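Local coordinates for thiamine-binding periplasmic protein (Escherichia coli, PDB 2QRY), which binds thiamine, thiamine phosphate and thiamine diphosphate with high affinity in the periplasm and serves the ThiBPQ ABC transporter in thiamine import, at residues Y218-E228 and P279-V287; L83-S94 and W115-F123. All blocks are in the same frame, centred on the assembly; numbering follows the deposited sequence.

Contact 1: residues Y218-E228 and P279-V287; sequences YTTSPAYHILE and PTGNWMYPV. With TPS (thiamin phosphate), chain E.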
loop_
_atom_site.group_PDB
_atom_site.type_symbol
_atom_site.label_atom_id
_atom_site.label_comp_id
_atom_site.label_asym_id
_atom_site.label_seq_id
_atom_site.Cartn_x
_atom_site.Cartn_y
_atom_site.Cartn_z
ATOM N N TYR A 218 0.054 3.539 7.912
ATOM C CA TYR A 218 -1.320 3.858 7.518
ATOM C C TYR A 218 -2.247 4.333 8.640
ATOM O O TYR A 218 -2.061 3.974 9.804
ATOM C CB TYR A 218 -1.966 2.643 6.860
ATOM C CG TYR A 218 -1.350 2.247 5.541
ATOM C CD1 TYR A 218 -0.161 1.520 5.496
ATOM C CD2 TYR A 218 -1.975 2.571 4.335
ATOM C CE1 TYR A 218 0.383 1.116 4.286
ATOM C CE2 TYR A 218 -1.431 2.177 3.112
ATOM C CZ TYR A 218 -0.254 1.447 3.099
ATOM O OH TYR A 218 0.287 1.041 1.907
ATOM N N THR A 219 -3.266 5.115 8.280
ATOM C CA THR A 219 -4.212 5.622 9.275
ATOM C C THR A 219 -4.903 4.474 9.992
ATOM O O THR A 219 -5.486 4.665 11.050
ATOM C CB THR A 219 -5.330 6.504 8.651
ATOM O OG1 THR A 219 -6.027 5.765 7.637
ATOM C CG2 THR A 219 -4.747 7.773 8.060
ATOM N N THR A 220 -4.826 3.285 9.404
ATOM C CA THR A 220 -5.462 2.094 9.953
ATOM C C THR A 220 -4.523 1.201 10.769
ATOM O O THR A 220 -4.961 0.221 11.380
ATOM C CB THR A 220 -6.086 1.240 8.819
ATOM O OG1 THR A 220 -5.144 1.112 7.743
ATOM C CG2 THR A 220 -7.380 1.889 8.296
ATOM N N SER A 221 -3.238 1.531 10.787
ATOM C CA SER A 221 -2.288 0.713 11.527
ATOM C C SER A 221 -2.630 0.573 13.012
ATOM O O SER A 221 -2.423 -0.488 13.601
ATOM C CB SER A 221 -0.867 1.268 11.370
ATOM O OG SER A 221 -0.432 1.150 10.029
ATOM N N PRO A 222 -3.157 1.636 13.640
ATOM C CA PRO A 222 -3.477 1.489 15.065
ATOM C C PRO A 222 -4.484 0.376 15.326
ATOM O O PRO A 222 -4.446 -0.275 16.371
ATOM C CB PRO A 222 -4.016 2.865 15.444
ATOM C CG PRO A 222 -3.228 3.795 14.529
ATOM C CD PRO A 222 -3.281 3.040 13.205
ATOM N N ALA A 223 -5.373 0.153 14.365
ATOM C CA ALA A 223 -6.393 -0.880 14.491
ATOM C C ALA A 223 -5.778 -2.258 14.738
ATOM O O ALA A 223 -6.367 -3.092 15.436
ATOM C CB ALA A 223 -7.264 -0.911 13.244
ATOM N N TYR A 224 -4.604 -2.514 14.163
ATOM C CA TYR A 224 -3.960 -3.810 14.388
ATOM C C TYR A 224 -3.702 -4.007 15.876
ATOM O O TYR A 224 -4.054 -5.041 16.448
ATOM C CB TYR A 224 -2.619 -3.920 13.666
ATOM C CG TYR A 224 -1.801 -5.075 14.197
ATOM C CD1 TYR A 224 -2.131 -6.390 13.872
ATOM C CD2 TYR A 224 -0.757 -4.859 15.104
ATOM C CE1 TYR A 224 -1.451 -7.465 14.439
ATOM C CE2 TYR A 224 -0.072 -5.925 15.677
ATOM C CZ TYR A 224 -0.426 -7.229 15.341
ATOM O OH TYR A 224 0.230 -8.295 15.919
ATOM N N HIS A 225 -3.073 -3.013 16.496
ATOM C CA HIS A 225 -2.761 -3.091 17.910
ATOM C C HIS A 225 -3.996 -3.099 18.804
ATOM O O HIS A 225 -4.031 -3.798 19.816
ATOM C CB HIS A 225 -1.830 -1.948 18.302
ATOM C CG HIS A 225 -0.505 -1.986 17.605
ATOM N ND1 HIS A 225 -0.272 -1.341 16.408
ATOM C CD2 HIS A 225 0.652 -2.611 17.924
ATOM C CE1 HIS A 225 0.971 -1.567 16.023
ATOM N NE2 HIS A 225 1.554 -2.334 16.926
ATOM N N ILE A 226 -5.018 -2.338 18.435
ATOM C CA ILE A 226 -6.234 -2.304 19.235
ATOM C C ILE A 226 -6.893 -3.686 19.321
ATOM O O ILE A 226 -7.074 -4.227 20.407
ATOM C CB ILE A 226 -7.260 -1.305 18.655
ATOM C CG1 ILE A 226 -6.687 0.115 18.695
ATOM C CG2 ILE A 226 -8.563 -1.372 19.451
ATOM C CD1 ILE A 226 -7.605 1.172 18.079
ATOM N N LEU A 227 -7.235 -4.260 18.172
ATOM C CA LEU A 227 -7.901 -5.564 18.120
ATOM C C LEU A 227 -7.051 -6.783 18.505
ATOM O O LEU A 227 -7.482 -7.624 19.299
ATOM C CB LEU A 227 -8.487 -5.803 16.716
ATOM C CG LEU A 227 -9.686 -4.979 16.222
ATOM C CD1 LEU A 227 -9.261 -3.569 15.811
ATOM C CD2 LEU A 227 -10.315 -5.698 15.032
ATOM N N GLU A 228 -5.849 -6.874 17.942
ATOM C CA GLU A 228 -4.967 -8.009 18.187
ATOM C C GLU A 228 -4.204 -8.012 19.512
ATOM O O GLU A 228 -3.931 -9.077 20.062
ATOM C CB GLU A 228 -3.963 -8.134 17.040
ATOM C CG GLU A 228 -4.588 -8.317 15.670
ATOM C CD GLU A 228 -5.450 -9.559 15.592
ATOM O OE1 GLU A 228 -5.044 -10.596 16.158
ATOM O OE2 GLU A 228 -6.525 -9.504 14.954
ATOM N N PRO A 279 -10.123 -6.335 6.411
ATOM C CA PRO A 279 -10.061 -5.540 7.637
ATOM C C PRO A 279 -9.035 -6.012 8.663
ATOM O O PRO A 279 -8.169 -5.243 9.065
ATOM C CB PRO A 279 -11.490 -5.615 8.165
ATOM C CG PRO A 279 -12.293 -5.654 6.914
ATOM C CD PRO A 279 -11.523 -6.668 6.090
ATOM N N THR A 280 -9.124 -7.272 9.080
ATOM C CA THR A 280 -8.201 -7.790 10.086
ATOM C C THR A 280 -6.989 -8.513 9.508
ATOM O O THR A 280 -6.123 -8.970 10.249
ATOM C CB THR A 280 -8.927 -8.732 11.072
ATOM O OG1 THR A 280 -9.399 -9.892 10.377
ATOM C CG2 THR A 280 -10.119 -8.010 11.716
ATOM N N GLY A 281 -6.922 -8.608 8.183
ATOM C CA GLY A 281 -5.793 -9.266 7.553
ATOM C C GLY A 281 -4.759 -8.276 7.049
ATOM O O GLY A 281 -3.575 -8.396 7.363
ATOM N N ASN A 282 -5.214 -7.292 6.276
ATOM C CA ASN A 282 -4.336 -6.275 5.702
ATOM C C ASN A 282 -4.441 -4.939 6.433
ATOM O O ASN A 282 -3.644 -4.036 6.188
ATOM C CB ASN A 282 -4.678 -6.054 4.226
ATOM C CG ASN A 282 -3.436 -5.945 3.336
ATOM O OD1 ASN A 282 -3.460 -5.292 2.285
ATOM N ND2 ASN A 282 -2.359 -6.602 3.742
ATOM N N TRP A 283 -5.425 -4.807 7.319
ATOM C CA TRP A 283 -5.616 -3.567 8.060
ATOM C C TRP A 283 -5.728 -2.375 7.108
ATOM O O TRP A 283 -4.926 -1.443 7.121
ATOM C CB TRP A 283 -4.467 -3.388 9.056
ATOM C CG TRP A 283 -4.403 -4.551 9.990
ATOM C CD1 TRP A 283 -3.561 -5.626 9.913
ATOM C CD2 TRP A 283 -5.310 -4.829 11.063
ATOM N NE1 TRP A 283 -3.893 -6.557 10.865
ATOM C CE2 TRP A 283 -4.962 -6.095 11.585
ATOM C CE3 TRP A 283 -6.387 -4.134 11.630
ATOM C CZ2 TRP A 283 -5.655 -6.681 12.651
ATOM C CZ3 TRP A 283 -7.077 -4.715 12.689
ATOM C CH2 TRP A 283 -6.706 -5.979 13.187
HETATM N N MSE A 284 -6.753 -2.441 6.273
HETATM C CA MSE A 284 -7.054 -1.426 5.276
HETATM C C MSE A 284 -8.574 -1.423 5.130
HETATM O O MSE A 284 -9.242 -2.341 5.608
HETATM C CB MSE A 284 -6.417 -1.816 3.934
HETATM C CG MSE A 284 -4.898 -1.810 3.910
HETATM SE SE MSE A 284 -4.174 -0.015 3.958
HETATM C CE MSE A 284 -4.304 0.409 2.060
ATOM N N TYR A 285 -9.123 -0.406 4.473
ATOM C CA TYR A 285 -10.570 -0.342 4.270
ATOM C C TYR A 285 -10.941 -1.190 3.053
ATOM O O TYR A 285 -10.332 -1.065 1.990
ATOM C CB TYR A 285 -11.024 1.105 4.055
ATOM C CG TYR A 285 -10.842 1.983 5.269
ATOM C CD1 TYR A 285 -11.647 1.823 6.397
ATOM C CD2 TYR A 285 -9.849 2.961 5.301
ATOM C CE1 TYR A 285 -11.467 2.615 7.529
ATOM C CE2 TYR A 285 -9.661 3.761 6.427
ATOM C CZ TYR A 285 -10.473 3.580 7.537
ATOM O OH TYR A 285 -10.280 4.357 8.651
ATOM N N PRO A 286 -11.942 -2.072 3.199
ATOM C CA PRO A 286 -12.395 -2.943 2.112
ATOM C C PRO A 286 -12.978 -2.160 0.946
ATOM O O PRO A 286 -13.380 -1.000 1.087
ATOM C CB PRO A 286 -13.446 -3.823 2.784
ATOM C CG PRO A 286 -13.031 -3.831 4.210
ATOM C CD PRO A 286 -12.655 -2.396 4.445
ATOM N N VAL A 287 -13.029 -2.811 -0.207
ATOM C CA VAL A 287 -13.555 -2.195 -1.408
ATOM C C VAL A 287 -15.044 -2.528 -1.555
ATOM O O VAL A 287 -15.769 -1.868 -2.300
ATOM C CB VAL A 287 -12.752 -2.669 -2.638
ATOM C CG1 VAL A 287 -13.077 -4.105 -2.960
ATOM C CG2 VAL A 287 -13.019 -1.770 -3.792
HETATM C CM2 TPS E . -0.166 -2.889 11.361
HETATM N N3 TPS E . 0.066 -2.470 4.806
HETATM C C2 TPS E . 1.243 -2.609 5.383
HETATM S S1 TPS E . 2.365 -2.547 4.076
HETATM C C5 TPS E . 1.196 -2.326 2.766
HETATM C C4 TPS E . 0.000 -2.323 3.452
HETATM C CM4 TPS E . -1.321 -2.153 2.711
HETATM C C6 TPS E . 1.569 -2.184 1.323
HETATM C C7 TPS E . 3.080 -2.408 1.393
HETATM O O7 TPS E . 3.748 -2.280 0.144
HETATM N N1A TPS E . -0.672 -1.609 9.323
HETATM C C2A TPS E . -0.432 -2.801 9.876
HETATM N N3A TPS E . -0.422 -3.910 9.140
HETATM C C4A TPS E . -0.653 -3.873 7.810
HETATM N N4A TPS E . -0.632 -5.041 7.069
HETATM C C5A TPS E . -0.913 -2.614 7.180
HETATM C C6A TPS E . -0.912 -1.479 8.009
HETATM C C7A TPS E . -1.185 -2.465 5.664
HETATM P P1 TPS E . 5.313 -2.560 0.434
HETATM O O1 TPS E . 5.811 -1.604 1.554
HETATM O O2 TPS E . 6.178 -2.417 -0.884
HETATM O O3 TPS E . 5.457 -4.010 0.945
HETATM O O HOH W 1 -8.563 6.367 8.438
#
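Trp-283 lies flat against the first turns of helix 221-228, its indole sandwiched between two backbones. Tyr-224 CA stands over one face, 3.4 Å from the centroid of the six-membered ring and only 2° off the normal, a CH-pi contact; Pro-279 O and Thr-280 CA cover the opposite face. The Tyr-224 ring, its CG swung anti to the backbone N (chi1 164°), turns an edge toward the indole face in an offset edge-to-face pair with planes at 86°, while Ala-223 CB packs 3.7 Å from Trp-283 CE3.

Thr-220 ties down the backbone of Trp-283: OG1 donates to Trp-283 O over 2.6 Å from above the carbonyl plane, and CG2 rests over the face of Tyr-285. Selenomethionine Met-284, bent at chi2 and chi3, lays SE over the Tyr-218 ring, 3.9 Å from its centroid, a Met-aromatic contact. Packing is looser where partly exposed Leu-227 and Thr-280 meet, CD2 to CG2 at 4.0 Å; exposed Glu-228 still covers the indole closely from the solvent side, CG against Trp-283 CZ2.

The buried end opens onto thiamin phosphate. Ser-221 OG donates to TPS N1A over 2.9 Å, Trp-283 CD1 approaches TPS N3A, and Tyr-218, whose OH bonds Gln-246, borders the thiazolium, building the aromatic-lined thiamin pocket of this periplasmic solute-binding protein.

Contact 2: residues L83-S94 and W115-F123; sequences LGLDNNLLDAAS and WNNDTFVPF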
loop_
_atom_site.group_PDB
_atom_site.type_symbol
_atom_site.label_atom_id
_atom_site.label_comp_id
_atom_site.label_asym_id
_atom_site.label_seq_id
_atom_site.Cartn_x
_atom_site.Cartn_y
_atom_site.Cartn_z
ATOM N N LEU A 83 -0.827 -9.182 -7.359
ATOM C CA LEU A 83 -1.649 -8.534 -6.339
ATOM C C LEU A 83 -0.793 -7.630 -5.441
ATOM O O LEU A 83 0.156 -8.087 -4.816
ATOM C CB LEU A 83 -2.354 -9.594 -5.493
ATOM C CG LEU A 83 -3.320 -9.135 -4.394
ATOM C CD1 LEU A 83 -4.420 -10.187 -4.209
ATOM C CD2 LEU A 83 -2.563 -8.883 -3.094
ATOM N N GLY A 84 -1.120 -6.346 -5.382
ATOM C CA GLY A 84 -0.334 -5.468 -4.542
ATOM C C GLY A 84 0.221 -4.224 -5.207
ATOM O O GLY A 84 1.063 -3.556 -4.629
ATOM N N LEU A 85 -0.203 -3.921 -6.427
ATOM C CA LEU A 85 0.256 -2.694 -7.068
ATOM C C LEU A 85 -0.762 -1.700 -6.545
ATOM O O LEU A 85 -1.615 -2.073 -5.758
ATOM C CB LEU A 85 0.143 -2.782 -8.585
ATOM C CG LEU A 85 0.985 -3.818 -9.322
ATOM C CD1 LEU A 85 0.722 -3.700 -10.819
ATOM C CD2 LEU A 85 2.459 -3.595 -9.027
ATOM N N ASP A 86 -0.684 -0.437 -6.942
ATOM C CA ASP A 86 -1.696 0.498 -6.470
ATOM C C ASP A 86 -1.988 1.602 -7.471
ATOM O O ASP A 86 -1.423 1.631 -8.564
ATOM C CB ASP A 86 -1.335 1.077 -5.089
ATOM C CG ASP A 86 -0.250 2.138 -5.141
ATOM O OD1 ASP A 86 0.158 2.549 -6.253
ATOM O OD2 ASP A 86 0.190 2.572 -4.048
ATOM N N ASN A 87 -2.891 2.496 -7.088
ATOM C CA ASN A 87 -3.324 3.598 -7.936
ATOM C C ASN A 87 -2.206 4.442 -8.546
ATOM O O ASN A 87 -2.363 4.973 -9.641
ATOM C CB ASN A 87 -4.283 4.498 -7.148
ATOM C CG ASN A 87 -3.642 5.074 -5.905
ATOM O OD1 ASN A 87 -3.103 4.341 -5.077
ATOM N ND2 ASN A 87 -3.699 6.389 -5.764
ATOM N N ASN A 88 -1.082 4.563 -7.852
ATOM C CA ASN A 88 0.027 5.365 -8.357
ATOM C C ASN A 88 0.855 4.677 -9.435
ATOM O O ASN A 88 1.677 5.319 -10.091
ATOM C CB ASN A 88 0.957 5.769 -7.207
ATOM C CG ASN A 88 0.258 6.613 -6.162
ATOM O OD1 ASN A 88 -0.426 7.588 -6.485
ATOM N ND2 ASN A 88 0.434 6.251 -4.898
ATOM N N LEU A 89 0.646 3.382 -9.633
ATOM C CA LEU A 89 1.426 2.650 -10.621
ATOM C C LEU A 89 0.627 2.220 -11.842
ATOM O O LEU A 89 1.181 1.602 -12.747
ATOM C CB LEU A 89 2.040 1.407 -9.980
ATOM C CG LEU A 89 3.006 1.574 -8.808
ATOM C CD1 LEU A 89 3.238 0.216 -8.154
ATOM C CD2 LEU A 89 4.321 2.176 -9.305
ATOM N N LEU A 90 -0.668 2.537 -11.866
ATOM C CA LEU A 90 -1.540 2.143 -12.978
ATOM C C LEU A 90 -1.014 2.462 -14.378
ATOM O O LEU A 90 -0.915 1.576 -15.223
ATOM C CB LEU A 90 -2.922 2.776 -12.824
ATOM C CG LEU A 90 -3.746 2.421 -11.586
ATOM C CD1 LEU A 90 -5.115 3.098 -11.693
ATOM C CD2 LEU A 90 -3.904 0.913 -11.470
ATOM N N ASP A 91 -0.686 3.723 -14.620
ATOM C CA ASP A 91 -0.190 4.140 -15.924
ATOM C C ASP A 91 1.041 3.324 -16.305
ATOM O O ASP A 91 1.123 2.766 -17.403
ATOM C CB ASP A 91 0.171 5.624 -15.885
ATOM C CG ASP A 91 0.167 6.261 -17.256
ATOM O OD1 ASP A 91 -0.938 6.498 -17.792
ATOM O OD2 ASP A 91 1.265 6.522 -17.800
ATOM N N ALA A 92 1.996 3.267 -15.381
ATOM C CA ALA A 92 3.242 2.536 -15.581
ATOM C C ALA A 92 2.975 1.072 -15.912
ATOM O O ALA A 92 3.619 0.504 -16.799
ATOM C CB ALA A 92 4.106 2.640 -14.336
ATOM N N ALA A 93 2.021 0.472 -15.203
ATOM C CA ALA A 93 1.667 -0.930 -15.419
ATOM C C ALA A 93 1.040 -1.173 -16.794
ATOM O O ALA A 93 1.494 -2.041 -17.537
ATOM C CB ALA A 93 0.712 -1.409 -14.327
ATOM N N SER A 94 0.011 -0.402 -17.136
ATOM C CA SER A 94 -0.661 -0.574 -18.421
ATOM C C SER A 94 0.261 -0.304 -19.619
ATOM O O SER A 94 0.226 -1.037 -20.605
ATOM C CB SER A 94 -1.902 0.327 -18.505
ATOM O OG SER A 94 -1.565 1.648 -18.894
ATOM N N TRP A 115 -13.937 4.612 -9.301
ATOM C CA TRP A 115 -12.984 3.760 -9.979
ATOM C C TRP A 115 -13.497 3.288 -11.326
ATOM O O TRP A 115 -14.526 2.621 -11.414
ATOM C CB TRP A 115 -12.647 2.557 -9.096
ATOM C CG TRP A 115 -11.556 1.696 -9.651
ATOM C CD1 TRP A 115 -11.692 0.642 -10.514
ATOM C CD2 TRP A 115 -10.155 1.835 -9.405
ATOM N NE1 TRP A 115 -10.461 0.117 -10.817
ATOM C CE2 TRP A 115 -9.498 0.830 -10.151
ATOM C CE3 TRP A 115 -9.389 2.712 -8.625
ATOM C CZ2 TRP A 115 -8.109 0.677 -10.140
ATOM C CZ3 TRP A 115 -8.010 2.563 -8.614
ATOM C CH2 TRP A 115 -7.384 1.552 -9.367
ATOM N N ASN A 116 -12.770 3.648 -12.376
ATOM C CA ASN A 116 -13.125 3.254 -13.733
ATOM C C ASN A 116 -11.868 2.728 -14.411
ATOM O O ASN A 116 -11.043 3.508 -14.887
ATOM C CB ASN A 116 -13.680 4.450 -14.502
ATOM N N ASN A 117 -11.716 1.408 -14.441
ATOM C CA ASN A 117 -10.551 0.789 -15.066
ATOM C C ASN A 117 -10.856 -0.644 -15.489
ATOM O O ASN A 117 -11.287 -1.465 -14.680
ATOM C CB ASN A 117 -9.354 0.812 -14.104
ATOM C CG ASN A 117 -8.046 0.447 -14.790
ATOM O OD1 ASN A 117 -7.820 -0.710 -15.160
ATOM N ND2 ASN A 117 -7.183 1.438 -14.972
ATOM N N ASP A 118 -10.615 -0.931 -16.766
ATOM C CA ASP A 118 -10.870 -2.248 -17.344
ATOM C C ASP A 118 -9.846 -3.315 -16.965
ATOM O O ASP A 118 -10.123 -4.515 -17.072
ATOM C CB ASP A 118 -10.935 -2.126 -18.871
ATOM N N THR A 119 -8.674 -2.881 -16.508
ATOM C CA THR A 119 -7.601 -3.812 -16.173
ATOM C C THR A 119 -7.332 -4.095 -14.694
ATOM O O THR A 119 -7.345 -5.249 -14.261
ATOM C CB THR A 119 -6.283 -3.333 -16.817
ATOM O OG1 THR A 119 -6.480 -3.171 -18.229
ATOM C CG2 THR A 119 -5.155 -4.340 -16.566
ATOM N N PHE A 120 -7.077 -3.041 -13.927
ATOM C CA PHE A 120 -6.755 -3.187 -12.510
ATOM C C PHE A 120 -7.960 -3.108 -11.569
ATOM O O PHE A 120 -8.698 -2.125 -11.554
ATOM C CB PHE A 120 -5.698 -2.144 -12.149
ATOM C CG PHE A 120 -4.512 -2.170 -13.067
ATOM C CD1 PHE A 120 -3.572 -3.191 -12.981
ATOM C CD2 PHE A 120 -4.384 -1.231 -14.082
ATOM C CE1 PHE A 120 -2.523 -3.283 -13.895
ATOM C CE2 PHE A 120 -3.339 -1.312 -15.003
ATOM C CZ PHE A 120 -2.408 -2.342 -14.909
ATOM N N VAL A 121 -8.132 -4.162 -10.780
ATOM C CA VAL A 121 -9.236 -4.266 -9.837
ATOM C C VAL A 121 -8.810 -3.951 -8.400
ATOM O O VAL A 121 -7.893 -4.570 -7.859
ATOM C CB VAL A 121 -9.833 -5.694 -9.855
ATOM C CG1 VAL A 121 -11.105 -5.740 -9.024
ATOM C CG2 VAL A 121 -10.103 -6.130 -11.284
ATOM N N PRO A 122 -9.476 -2.979 -7.763
ATOM C CA PRO A 122 -9.125 -2.631 -6.385
ATOM C C PRO A 122 -9.578 -3.720 -5.422
ATOM O O PRO A 122 -10.566 -4.410 -5.681
ATOM C CB PRO A 122 -9.895 -1.334 -6.142
ATOM C CG PRO A 122 -10.057 -0.761 -7.495
ATOM C CD PRO A 122 -10.371 -1.966 -8.346
ATOM N N PHE A 123 -8.856 -3.877 -4.315
ATOM C CA PHE A 123 -9.238 -4.854 -3.307
ATOM C C PHE A 123 -9.257 -4.224 -1.913
ATOM O O PHE A 123 -9.786 -4.809 -0.970
ATOM C CB PHE A 123 -8.348 -6.111 -3.374
ATOM C CG PHE A 123 -6.894 -5.886 -3.043
ATOM C CD1 PHE A 123 -6.467 -5.815 -1.721
ATOM C CD2 PHE A 123 -5.939 -5.842 -4.056
ATOM C CE1 PHE A 123 -5.115 -5.716 -1.416
ATOM C CE2 PHE A 123 -4.584 -5.744 -3.761
ATOM C CZ PHE A 123 -4.172 -5.682 -2.442
#
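Phe-120 and Trp-115 receive Leu-90 between them, each ring backed by its own segment. Thr-119 CG2 sits 3.7 Å above one face of the Phe-120 ring, over its centre, while Asn-117 ND2 and Ser-94 N lie at the ring's edge. Pro-122 CG covers a face of the Trp-115 indole in the same central way; Asn-87 CB and Phe-120 O occupy edge positions. Leu-90 divides its branches between the two rings: CD2 comes obliquely to Phe-120 CD2 at 3.4 Å, and CD1 reaches Trp-115 CH2 at 3.6 Å. Its chi1 (-61°) sets CG anti to the carbonyl carbon, and chi2 then spreads the two methyls, one to each ring. Three residues after Leu-90, Ala-93 brings its CB to the same phenyl ring, 3.3 Å from Phe-120 CZ, and Phe-99 adds an edge-to-face partner to Phe-120.

This is a strand-to-helix connection, 83-86 into 90-94, packed against the loop that leads into strand 121-123. An Asx turn, with Asp-86 OD1 accepting from Asn-88 N, lies in the connection, and Gly-84 and Leu-85 both face Val-249 in a G1 beta bulge.

No hydrogen bond joins the two segments, but bonds inside 115-123 set the rings. Trp-115 NE1 donates to Phe-120 O over 2.9 Å, nearly along the C=O axis (166°) and close to the indole plane, though the bond is bent at the hydrogen. Asn-117 OD1 is gripped from opposite faces of its amide by Thr-119 N and Phe-120 N, the latter at 2.7 Å, which fixes the turn that presents Phe-120. Farther along, Leu-83 CG and CD2 come obliquely to the CE2-CZ side of the Phe-123 ring, CD2 lying 3.6 Å from CZ; Gly-84 N lies at this ring's edge.

How the contacts relate
From the N terminus, the chain first reaches contact 2, where residues 83-94 meet 115-123 and close a loop of 20 intervening residues that contains no strand. It then runs along strand 121-133 and through the helices and strands that follow before contact 1 closes 50 residues between 218-228 and 279-287. The two loops are in series, neither nested nor crossed. Their centres are 22 Å apart, yet both reach one mixed sheet: strand 285-286 pairs antiparallel with strand 121-133. There the contacts touch, Val-287 CG1 packing 3.7 Å from Pro-122 O. Contact 1 sets helix 221-229 against the residues leading into strand 285-286; contact 2 sets helix 90-96 against those leading into strand 121-133.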